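Local coordinates for regulatory protein of LacI family (Chloroflexus aggregans, PDB 3BBL) that probably regulates transcription as a LacI-family factor, joining DNA binding to a dimeric core built like the periplasmic binding proteins that probably senses a small ligand, at residues 20-23 with 24-27; 51-54 with 55-59; 80-83 with 84-88; 109-112 with 113-116; 143-146 with 147-150. All coordinates share one frame; numbering follows the deposited sequence.

Contact 1: 20-23 with 24-27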
# COMPACT_ATOMS: atom_id res chain seq x y z
N ASN A 20 2.98 -0.17 -5.48
CA ASN A 20 3.04 -1.28 -4.53
C ASN A 20 3.62 -0.91 -3.16
O ASN A 20 4.57 -0.14 -3.06
CB ASN A 20 3.82 -2.44 -5.15
CG ASN A 20 3.63 -3.73 -4.39
OD1 ASN A 20 2.62 -3.91 -3.69
ND2 ASN A 20 4.59 -4.65 -4.52
N HIS A 21 3.00 -1.47 -2.12
CA HIS A 21 3.42 -1.25 -0.74
C HIS A 21 3.33 -2.58 -0.00
O HIS A 21 2.30 -2.92 0.59
CB HIS A 21 2.50 -0.23 -0.06
CG HIS A 21 2.51 1.12 -0.71
ND1 HIS A 21 2.95 2.26 -0.06
CD2 HIS A 21 2.16 1.51 -1.96
CE1 HIS A 21 2.87 3.29 -0.88
NE2 HIS A 21 2.40 2.87 -2.04
N ILE A 22 4.42 -3.34 -0.05
CA ILE A 22 4.46 -4.64 0.61
C ILE A 22 4.83 -4.51 2.09
O ILE A 22 5.09 -5.51 2.75
CB ILE A 22 5.48 -5.59 -0.07
CG1 ILE A 22 6.88 -5.00 0.01
CG2 ILE A 22 5.07 -5.83 -1.52
CD1 ILE A 22 7.96 -5.95 -0.45
N LEU A 23 4.85 -3.29 2.60
CA LEU A 23 5.16 -3.08 4.01
C LEU A 23 4.08 -3.79 4.81
O LEU A 23 4.37 -4.50 5.77
CB LEU A 23 5.14 -1.60 4.37
CG LEU A 23 5.16 -1.35 5.88
CD1 LEU A 23 6.55 -1.64 6.43
CD2 LEU A 23 4.76 0.08 6.17
N ASP A 24 2.84 -3.59 4.38
CA ASP A 24 1.70 -4.18 5.04
C ASP A 24 1.75 -5.71 5.06
O ASP A 24 1.50 -6.31 6.10
CB ASP A 24 0.41 -3.72 4.36
CG ASP A 24 -0.82 -4.36 4.96
OD1 ASP A 24 -1.12 -4.10 6.14
OD2 ASP A 24 -1.49 -5.14 4.24
N GLN A 25 2.07 -6.33 3.93
CA GLN A 25 2.13 -7.79 3.87
C GLN A 25 3.28 -8.33 4.73
O GLN A 25 3.10 -9.26 5.52
CB GLN A 25 2.34 -8.28 2.44
CG GLN A 25 1.18 -8.05 1.50
CD GLN A 25 1.48 -8.54 0.08
OE1 GLN A 25 2.44 -8.09 -0.55
NE2 GLN A 25 0.67 -9.47 -0.41
N PHE A 26 4.45 -7.75 4.55
CA PHE A 26 5.66 -8.16 5.25
C PHE A 26 5.62 -7.93 6.77
O PHE A 26 5.83 -8.86 7.55
CB PHE A 26 6.86 -7.43 4.65
CG PHE A 26 8.17 -8.04 4.99
CD1 PHE A 26 8.48 -9.32 4.55
CD2 PHE A 26 9.10 -7.35 5.75
CE1 PHE A 26 9.72 -9.91 4.86
CE2 PHE A 26 10.34 -7.91 6.07
CZ PHE A 26 10.64 -9.21 5.62
N LEU A 27 5.37 -6.69 7.18
CA LEU A 27 5.33 -6.36 8.60
C LEU A 27 4.17 -7.02 9.34
O LEU A 27 4.35 -7.54 10.44
CB LEU A 27 5.30 -4.84 8.80
CG LEU A 27 5.35 -4.35 10.25
CD1 LEU A 27 6.59 -4.89 10.96
CD2 LEU A 27 5.35 -2.83 10.25
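The amides of F26 and L27 reach back one turn to the carbonyls of I22 and L23, and the bond from F26 N to I22 O, 2.9 Å long, is nearly straight at 166°. This is the opening turn of helix 23-36, with I22 at the N-cap, a position filled here by an aliphatic residue. Its CG2 branch packs against the amide of Q25, 3.6 Å from OE1. Q25 CG is anti to its own carbonyl carbon (chi1 -68°), which runs the extended chain back toward the start of the helix and across I22. The same two side chains touch I243 of helix 243-258. L23 and L27, one turn apart, lie side by side and point the same way, each with CG anti to its backbone N. They face the second subunit: L27 meets L27 of that chain, L23 meets its D24, and D24 OD2 makes a weak hydrogen bond to T14 of that chain. F26 takes another course, its ring leading off to stack on F93. Between the two leucine side chains, L23 CD1 lies 4.2 Å from both CB and CD2 of L27.

Contact 2: 51-54 with 55-59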
# COMPACT_ATOMS: atom_id res chain seq x y z
N SER A 51 24.93 3.64 5.06
CA SER A 51 26.24 3.61 5.70
C SER A 51 26.13 4.02 7.16
O SER A 51 26.88 3.53 8.01
CB SER A 51 27.21 4.54 4.96
OG SER A 51 26.83 5.89 5.09
N GLN A 52 25.21 4.93 7.47
CA GLN A 52 25.01 5.38 8.84
C GLN A 52 24.33 4.28 9.66
O GLN A 52 23.11 4.14 9.65
CB GLN A 52 24.18 6.66 8.86
CG GLN A 52 24.94 7.86 8.33
CD GLN A 52 24.08 9.11 8.23
OE1 GLN A 52 23.17 9.18 7.40
NE2 GLN A 52 24.35 10.09 9.09
N ILE A 53 25.14 3.51 10.38
CA ILE A 53 24.68 2.40 11.20
C ILE A 53 24.58 2.72 12.69
O ILE A 53 24.45 1.82 13.51
CB ILE A 53 25.62 1.20 11.04
CG1 ILE A 53 27.06 1.65 11.32
CG2 ILE A 53 25.47 0.61 9.64
CD1 ILE A 53 28.11 0.60 11.02
N ASP A 54 24.64 4.00 13.02
CA ASP A 54 24.56 4.43 14.42
C ASP A 54 23.39 3.81 15.16
O ASP A 54 23.57 3.24 16.24
CB ASP A 54 24.47 5.95 14.49
CG ASP A 54 25.83 6.60 14.60
OD1 ASP A 54 26.82 5.98 14.16
OD2 ASP A 54 25.90 7.74 15.11
N ILE A 55 22.20 3.92 14.58
CA ILE A 55 21.00 3.38 15.19
C ILE A 55 21.13 1.88 15.50
O ILE A 55 20.61 1.41 16.51
CB ILE A 55 19.78 3.64 14.28
CG1 ILE A 55 18.51 3.05 14.91
CG2 ILE A 55 20.04 3.08 12.90
CD1 ILE A 55 18.11 3.69 16.23
N TYR A 56 21.82 1.14 14.64
CA TYR A 56 22.00 -0.29 14.89
C TYR A 56 22.92 -0.46 16.10
O TYR A 56 22.68 -1.29 16.97
CB TYR A 56 22.62 -1.00 13.68
CG TYR A 56 21.66 -1.24 12.54
CD1 TYR A 56 21.44 -0.27 11.57
CD2 TYR A 56 20.94 -2.44 12.45
CE1 TYR A 56 20.54 -0.48 10.53
CE2 TYR A 56 20.03 -2.65 11.43
CZ TYR A 56 19.84 -1.67 10.47
OH TYR A 56 18.93 -1.86 9.45
N ARG A 57 23.97 0.36 16.13
CA ARG A 57 24.95 0.35 17.20
C ARG A 57 24.25 0.63 18.54
O ARG A 57 24.51 -0.04 19.54
CB ARG A 57 26.01 1.42 16.92
CG ARG A 57 27.34 1.21 17.62
CD ARG A 57 28.13 2.51 17.71
NE ARG A 57 28.49 3.08 16.41
CZ ARG A 57 29.36 2.54 15.56
NH1 ARG A 57 29.98 1.41 15.87
NH2 ARG A 57 29.62 3.14 14.41
N ASP A 58 23.36 1.61 18.54
CA ASP A 58 22.61 1.99 19.74
C ASP A 58 21.68 0.89 20.23
O ASP A 58 21.68 0.56 21.41
CB ASP A 58 21.79 3.24 19.46
CG ASP A 58 22.64 4.46 19.19
OD1 ASP A 58 23.66 4.32 18.49
OD2 ASP A 58 22.28 5.56 19.66
N LEU A 59 20.89 0.33 19.32
CA LEU A 59 19.94 -0.71 19.70
C LEU A 59 20.58 -1.97 20.25
O LEU A 59 20.00 -2.66 21.09
CB LEU A 59 19.03 -1.05 18.51
CG LEU A 59 18.06 0.07 18.12
CD1 LEU A 59 17.27 -0.32 16.89
CD2 LEU A 59 17.13 0.37 19.28
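D54 and R57 form a long salt bridge: D54 OD1 is 4.0 Å from both NH2 and NE of R57, too far for a close paired bridge. The oxygen sits at the guanidinium's edge, near its plane, yet the carboxylate itself is turned 74° against that plane, which speaks for loose electrostatic attraction. A bend in the arginine chain at chi3 (-62°) swings the group back over the start of the helix. Beneath it, I53 O takes R57 N at 3.0 Å and a second, weak bond from Y56 N, while D54 O takes D58 N at 2.8 Å. I53 is the N-cap of helix 54-61, the residue right before it, in the N-terminal part of an alpha/beta fold of the periplasmic-binding-protein kind. An acidic side chain at such a helix start, like that of D54, would probably be steadied by the helix dipole. I53 O lies at the edge of the Y56 ring, near its plane, and is 3.4 Å from Y56 CB. Further out, Y56 is set by other aromatics: F44 meets its ring edge-to-face, F68 meets it at a steep angle, and F82 of helix 78-85 packs on I53, Y56 and R57.

Contact 3: 80-83 with 84-88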
# COMPACT_ATOMS: atom_id res chain seq x y z
N VAL A 80 24.78 -5.07 6.68
CA VAL A 80 25.10 -6.49 6.74
C VAL A 80 26.54 -6.69 7.19
O VAL A 80 26.85 -7.59 7.97
CB VAL A 80 24.90 -7.16 5.36
CG1 VAL A 80 25.36 -8.62 5.42
CG2 VAL A 80 23.44 -7.07 4.95
N GLN A 81 27.42 -5.83 6.68
CA GLN A 81 28.84 -5.87 7.00
C GLN A 81 29.00 -5.65 8.51
O GLN A 81 29.67 -6.42 9.20
CB GLN A 81 29.55 -4.77 6.23
CG GLN A 81 30.99 -5.05 5.84
CD GLN A 81 31.61 -3.88 5.10
OE1 GLN A 81 31.05 -3.39 4.11
NE2 GLN A 81 32.76 -3.42 5.57
N PHE A 82 28.37 -4.59 8.99
CA PHE A 82 28.43 -4.23 10.40
C PHE A 82 27.95 -5.34 11.33
O PHE A 82 28.70 -5.82 12.18
CB PHE A 82 27.60 -2.97 10.64
CG PHE A 82 27.50 -2.57 12.08
CD1 PHE A 82 28.64 -2.18 12.79
CD2 PHE A 82 26.28 -2.59 12.73
CE1 PHE A 82 28.55 -1.82 14.13
CE2 PHE A 82 26.18 -2.23 14.07
CZ PHE A 82 27.32 -1.84 14.77
N LEU A 83 26.69 -5.76 11.17
CA LEU A 83 26.13 -6.81 12.02
C LEU A 83 26.95 -8.09 11.96
O LEU A 83 26.99 -8.85 12.93
CB LEU A 83 24.68 -7.08 11.62
CG LEU A 83 23.76 -5.87 11.76
CD1 LEU A 83 22.36 -6.21 11.29
CD2 LEU A 83 23.74 -5.40 13.21
N LEU A 84 27.59 -8.34 10.83
CA LEU A 84 28.41 -9.54 10.69
C LEU A 84 29.64 -9.42 11.58
O LEU A 84 30.03 -10.37 12.25
CB LEU A 84 28.85 -9.74 9.23
CG LEU A 84 27.83 -10.40 8.30
CD1 LEU A 84 28.35 -10.38 6.89
CD2 LEU A 84 27.58 -11.83 8.76
N LYS A 85 30.24 -8.23 11.58
CA LYS A 85 31.41 -7.97 12.40
C LYS A 85 31.06 -8.09 13.88
O LYS A 85 31.80 -8.70 14.65
CB LYS A 85 31.96 -6.57 12.10
CG LYS A 85 32.46 -6.39 10.68
CD LYS A 85 32.73 -4.92 10.36
CE LYS A 85 33.15 -4.74 8.89
NZ LYS A 85 33.24 -3.30 8.50
N GLN A 86 29.92 -7.52 14.26
CA GLN A 86 29.46 -7.55 15.64
C GLN A 86 28.94 -8.91 16.08
O GLN A 86 28.54 -9.09 17.23
CB GLN A 86 28.36 -6.51 15.84
CG GLN A 86 28.70 -5.13 15.34
CD GLN A 86 29.83 -4.48 16.10
OE1 GLN A 86 29.75 -4.30 17.32
NE2 GLN A 86 30.91 -4.13 15.39
N LYS A 87 28.92 -9.88 15.17
CA LYS A 87 28.41 -11.20 15.51
C LYS A 87 27.01 -11.12 16.13
O LYS A 87 26.65 -11.95 16.96
CB LYS A 87 29.35 -11.90 16.50
CG LYS A 87 30.54 -12.62 15.88
CD LYS A 87 31.47 -11.67 15.13
CE LYS A 87 32.67 -12.42 14.56
NZ LYS A 87 33.59 -11.54 13.79
N PHE A 88 26.23 -10.12 15.72
CA PHE A 88 24.87 -9.95 16.24
C PHE A 88 23.84 -10.64 15.33
O PHE A 88 23.93 -10.54 14.11
CB PHE A 88 24.52 -8.47 16.37
CG PHE A 88 23.41 -8.19 17.33
CD1 PHE A 88 23.61 -8.29 18.71
CD2 PHE A 88 22.14 -7.87 16.87
CE1 PHE A 88 22.57 -8.07 19.61
CE2 PHE A 88 21.09 -7.64 17.76
CZ PHE A 88 21.31 -7.74 19.13
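L83, L84 and F82 carry the C-terminal turns of helix 78-85. The carbonyl of L83 receives F88 N at 3.2 Å, the donor lying in the carbonyl plane, and L84 O receives K87 N. With K87 at a positive phi of 52°, this pair of bonds is a Schellman motif, which ends the helix and turns the chain toward strand 90-93. L83 CD2 comes loosely against F88 CB, 4.5 Å away. L84 lies alongside V80, pointing the same way, with L84 CD1 3.8 Å from V80 CG1. F82 offers one face of its ring to Q86: CG of Q86 stands 3.7 Å from the ring centroid, a CH-pi contact over the face. Because Q86 bends at chi2 (-65°), its amide folds down nearly parallel to the ring, the planes 16° apart, and Q86 NE2 is 3.5 Å from F82 CE1. An alanine here in place of F82 would remove the face under Q86 and would probably set that chain free to swing and open a gap toward helix 54-61. The helix is the middle element of the beta-alpha-beta unit 67-70, 78-85, 90-93: L83 packs on F68, L70 and F90 of its strands, V80 and L84 on F90 and on F102 of a loop, and F82 reaches across to helix 54-61.

Contact 4: 109-112 with 113-116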
# COMPACT_ATOMS: atom_id res chain seq x y z
N GLY A 109 13.84 -13.88 -7.87
CA GLY A 109 13.46 -12.95 -8.92
C GLY A 109 13.70 -13.52 -10.31
O GLY A 109 12.83 -13.45 -11.19
N THR A 110 14.88 -14.09 -10.52
CA THR A 110 15.24 -14.67 -11.80
C THR A 110 14.17 -15.64 -12.30
O THR A 110 13.73 -15.56 -13.45
CB THR A 110 16.60 -15.41 -11.69
OG1 THR A 110 17.61 -14.46 -11.35
CG2 THR A 110 16.98 -16.10 -13.00
N ALA A 111 13.75 -16.56 -11.44
CA ALA A 111 12.74 -17.55 -11.82
C ALA A 111 11.42 -16.87 -12.19
O ALA A 111 10.68 -17.37 -13.04
CB ALA A 111 12.52 -18.52 -10.67
N GLY A 112 11.14 -15.73 -11.56
CA GLY A 112 9.92 -15.01 -11.84
C GLY A 112 9.84 -14.49 -13.26
O GLY A 112 8.88 -14.76 -13.96
N THR A 113 10.86 -13.75 -13.68
CA THR A 113 10.90 -13.21 -15.03
C THR A 113 11.07 -14.31 -16.07
O THR A 113 10.48 -14.26 -17.14
CB THR A 113 12.03 -12.20 -15.18
OG1 THR A 113 13.26 -12.80 -14.73
CG2 THR A 113 11.77 -10.98 -14.33
N ARG A 114 11.87 -15.33 -15.76
CA ARG A 114 12.07 -16.41 -16.72
C ARG A 114 10.71 -17.02 -17.06
O ARG A 114 10.37 -17.23 -18.24
CB ARG A 114 12.99 -17.49 -16.13
CG ARG A 114 13.20 -18.68 -17.06
CD ARG A 114 14.27 -19.63 -16.53
NE ARG A 114 13.92 -20.17 -15.22
CZ ARG A 114 14.66 -20.05 -14.12
NH1 ARG A 114 15.82 -19.39 -14.14
NH2 ARG A 114 14.21 -20.56 -12.98
N GLN A 115 9.92 -17.29 -16.03
CA GLN A 115 8.61 -17.88 -16.20
C GLN A 115 7.71 -16.96 -17.02
O GLN A 115 6.99 -17.41 -17.91
CB GLN A 115 8.00 -18.12 -14.83
CG GLN A 115 6.91 -19.17 -14.78
CD GLN A 115 6.33 -19.30 -13.39
OE1 GLN A 115 7.05 -19.24 -12.40
NE2 GLN A 115 5.01 -19.48 -13.32
N ALA A 116 7.75 -15.67 -16.73
CA ALA A 116 6.94 -14.71 -17.46
C ALA A 116 7.33 -14.74 -18.93
O ALA A 116 6.46 -14.83 -19.80
CB ALA A 116 7.13 -13.30 -16.88
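The guanidinium of R114 lies with one face over the backbone of A111, whose CA stands 3.5 Å above the plane, displaced toward the rim. T110 O lies over the same face, farther off. Two methyl groups approach from the same side: R114 NH2 is 3.5 Å from A111 CB, and R114 NH1 is 3.7 Å from T110 CG2. A bend at chi3 (60°) folds the otherwise extended arginine back along the preceding turn. Its polar end is claimed from outside, NH1 forming a salt bridge to E149 of helix 138-153. The other flat group, the amide of Q115, runs out past A111 and its side chain reaches L274 of strand 267-275. These residues form the first turns of helix 109-123, which follows directly on strand 104-107 in the alpha/beta periplasmic-binding-protein-like fold and packs side by side with helix 138-153. Regular backbone bonds join the turns, among them R114 N to T110 O at 3.0 Å. In the next of them Q115 N meets A111 O at 3.1 Å. T113 places OG1 between its backbone N and carbonyl carbon (chi1 52°), which brings the hydroxyl to 3.1 Å from T110 O. Its hydrogen bond, however, goes across to the carbonyl of R143, and the T110 hydroxyl likewise bonds the carbonyl of D142. D108, just before the helix, takes the A111 amide with its carboxylate, and T113 and A116 pack on F223 and I221 of strand 219-223.

Contact 5: 143-146 with 147-150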
# COMPACT_ATOMS: atom_id res chain seq x y z
N ARG A 143 16.24 -10.13 -11.68
CA ARG A 143 15.07 -10.15 -12.54
C ARG A 143 15.43 -10.08 -14.02
O ARG A 143 14.82 -10.76 -14.84
CB ARG A 143 14.13 -9.02 -12.15
CG ARG A 143 13.57 -9.20 -10.73
CD ARG A 143 12.67 -8.05 -10.32
NE ARG A 143 12.19 -8.22 -8.97
CZ ARG A 143 11.45 -7.33 -8.32
NH1 ARG A 143 11.09 -6.19 -8.90
NH2 ARG A 143 11.06 -7.58 -7.08
N LEU A 144 16.42 -9.27 -14.37
CA LEU A 144 16.84 -9.16 -15.75
C LEU A 144 17.43 -10.48 -16.23
O LEU A 144 17.24 -10.88 -17.38
CB LEU A 144 17.86 -8.04 -15.91
CG LEU A 144 18.46 -7.90 -17.32
CD1 LEU A 144 17.36 -7.76 -18.35
CD2 LEU A 144 19.38 -6.69 -17.35
N GLN A 145 18.14 -11.16 -15.33
CA GLN A 145 18.79 -12.43 -15.64
C GLN A 145 17.79 -13.47 -16.14
O GLN A 145 18.07 -14.20 -17.10
CB GLN A 145 19.53 -12.95 -14.40
CG GLN A 145 20.39 -14.20 -14.62
CD GLN A 145 21.38 -14.04 -15.76
OE1 GLN A 145 22.09 -13.02 -15.86
NE2 GLN A 145 21.44 -15.04 -16.62
N GLY A 146 16.62 -13.53 -15.50
CA GLY A 146 15.60 -14.49 -15.91
C GLY A 146 15.17 -14.28 -17.35
O GLY A 146 14.90 -15.23 -18.08
N TYR A 147 15.09 -13.01 -17.75
CA TYR A 147 14.72 -12.63 -19.10
C TYR A 147 15.78 -13.15 -20.08
O TYR A 147 15.46 -13.83 -21.07
CB TYR A 147 14.62 -11.10 -19.18
CG TYR A 147 14.56 -10.53 -20.58
CD1 TYR A 147 13.36 -10.45 -21.27
CD2 TYR A 147 15.71 -10.05 -21.20
CE1 TYR A 147 13.31 -9.90 -22.55
CE2 TYR A 147 15.67 -9.51 -22.48
CZ TYR A 147 14.47 -9.43 -23.15
OH TYR A 147 14.42 -8.88 -24.40
N LEU A 148 17.04 -12.83 -19.81
CA LEU A 148 18.14 -13.26 -20.66
C LEU A 148 18.15 -14.77 -20.82
O LEU A 148 18.32 -15.28 -21.93
CB LEU A 148 19.48 -12.79 -20.07
CG LEU A 148 19.60 -11.28 -19.90
CD1 LEU A 148 20.93 -10.94 -19.23
CD2 LEU A 148 19.48 -10.58 -21.25
N GLU A 149 17.95 -15.49 -19.72
CA GLU A 149 17.94 -16.95 -19.76
C GLU A 149 16.82 -17.51 -20.62
O GLU A 149 17.05 -18.41 -21.42
CB GLU A 149 17.82 -17.52 -18.34
CG GLU A 149 19.13 -17.73 -17.64
CD GLU A 149 18.97 -18.02 -16.15
OE1 GLU A 149 18.07 -18.82 -15.79
OE2 GLU A 149 19.75 -17.45 -15.35
N ALA A 150 15.62 -16.98 -20.46
CA ALA A 150 14.50 -17.47 -21.24
C ALA A 150 14.70 -17.16 -22.73
O ALA A 150 14.45 -18.02 -23.58
CB ALA A 150 13.19 -16.85 -20.75
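The carbonyls of L144, Q145 and G146 each take the amide four residues on. L148 N reaches L144 O at 3.1 Å, and the same oxygen also draws a weak bond from Y147 N. These are successive turns of helix 138-153, the middle element of a beta-alpha-beta unit with strands 128-132 and 163-165. On the flank toward helix 109-123, Q145 and E149 meet through one side-chain bond: Q145 NE2 donates a hydrogen bond to E149 OE2 at 3.2 Å. The carboxylate receives it on its anti lone pair, the one away from OE1, while the acceptor lies close to the plane of the Q145 amide. The amide and carboxylate are turned 42° apart. Q145 reaches this position by bending at chi2 (53°), which also brings its OE1 to 4.1 Å from L148 CD1. On the flank of L144 and Y147, turned to strand 128-132, L144 CD1 touches Y147 CD2 obliquely at 4.0 Å; at its margin L144 CG is 4.4 Å from L148 CD1. The tyrosine ring leans on I130, and its hydroxyl bonds the carbonyl of I128, so this face of the helix is fastened to strand 128-132. E149 works with both oxygens, OE1 pairing with R114 of helix 109-123 while OE2 holds Q145. A leucine in place of E149 would probably leave the R114 charge without its mate and the Q145 amide free to turn. The two oxygens thus divide their labour: one charge is balanced between helices and, within one helix, a neutral amide is oriented, which would tend to keep the carboxylate ionised.

How the contacts relate
From the N terminus the five contacts come in series; each closes only one or two helical turns, and none nests in or crosses another. Contact 1 opens helix 23-36 at the subunit interface and touches none of the rest, its centre about 24 Å from that of contact 2. Contacts 2 and 3 start and end neighbouring helices of the same part of the fold and pack together, I53 CD1 lying 3.3 Å from F82 CD1. Contacts 4 and 5 make a second pair, centres about 7 Å apart, where a probable hydroxyl-carbonyl hydrogen bond and a salt bridge join helices 109-123 and 138-153. The two pairs stay well apart, about 17 Å or more between nearest atoms.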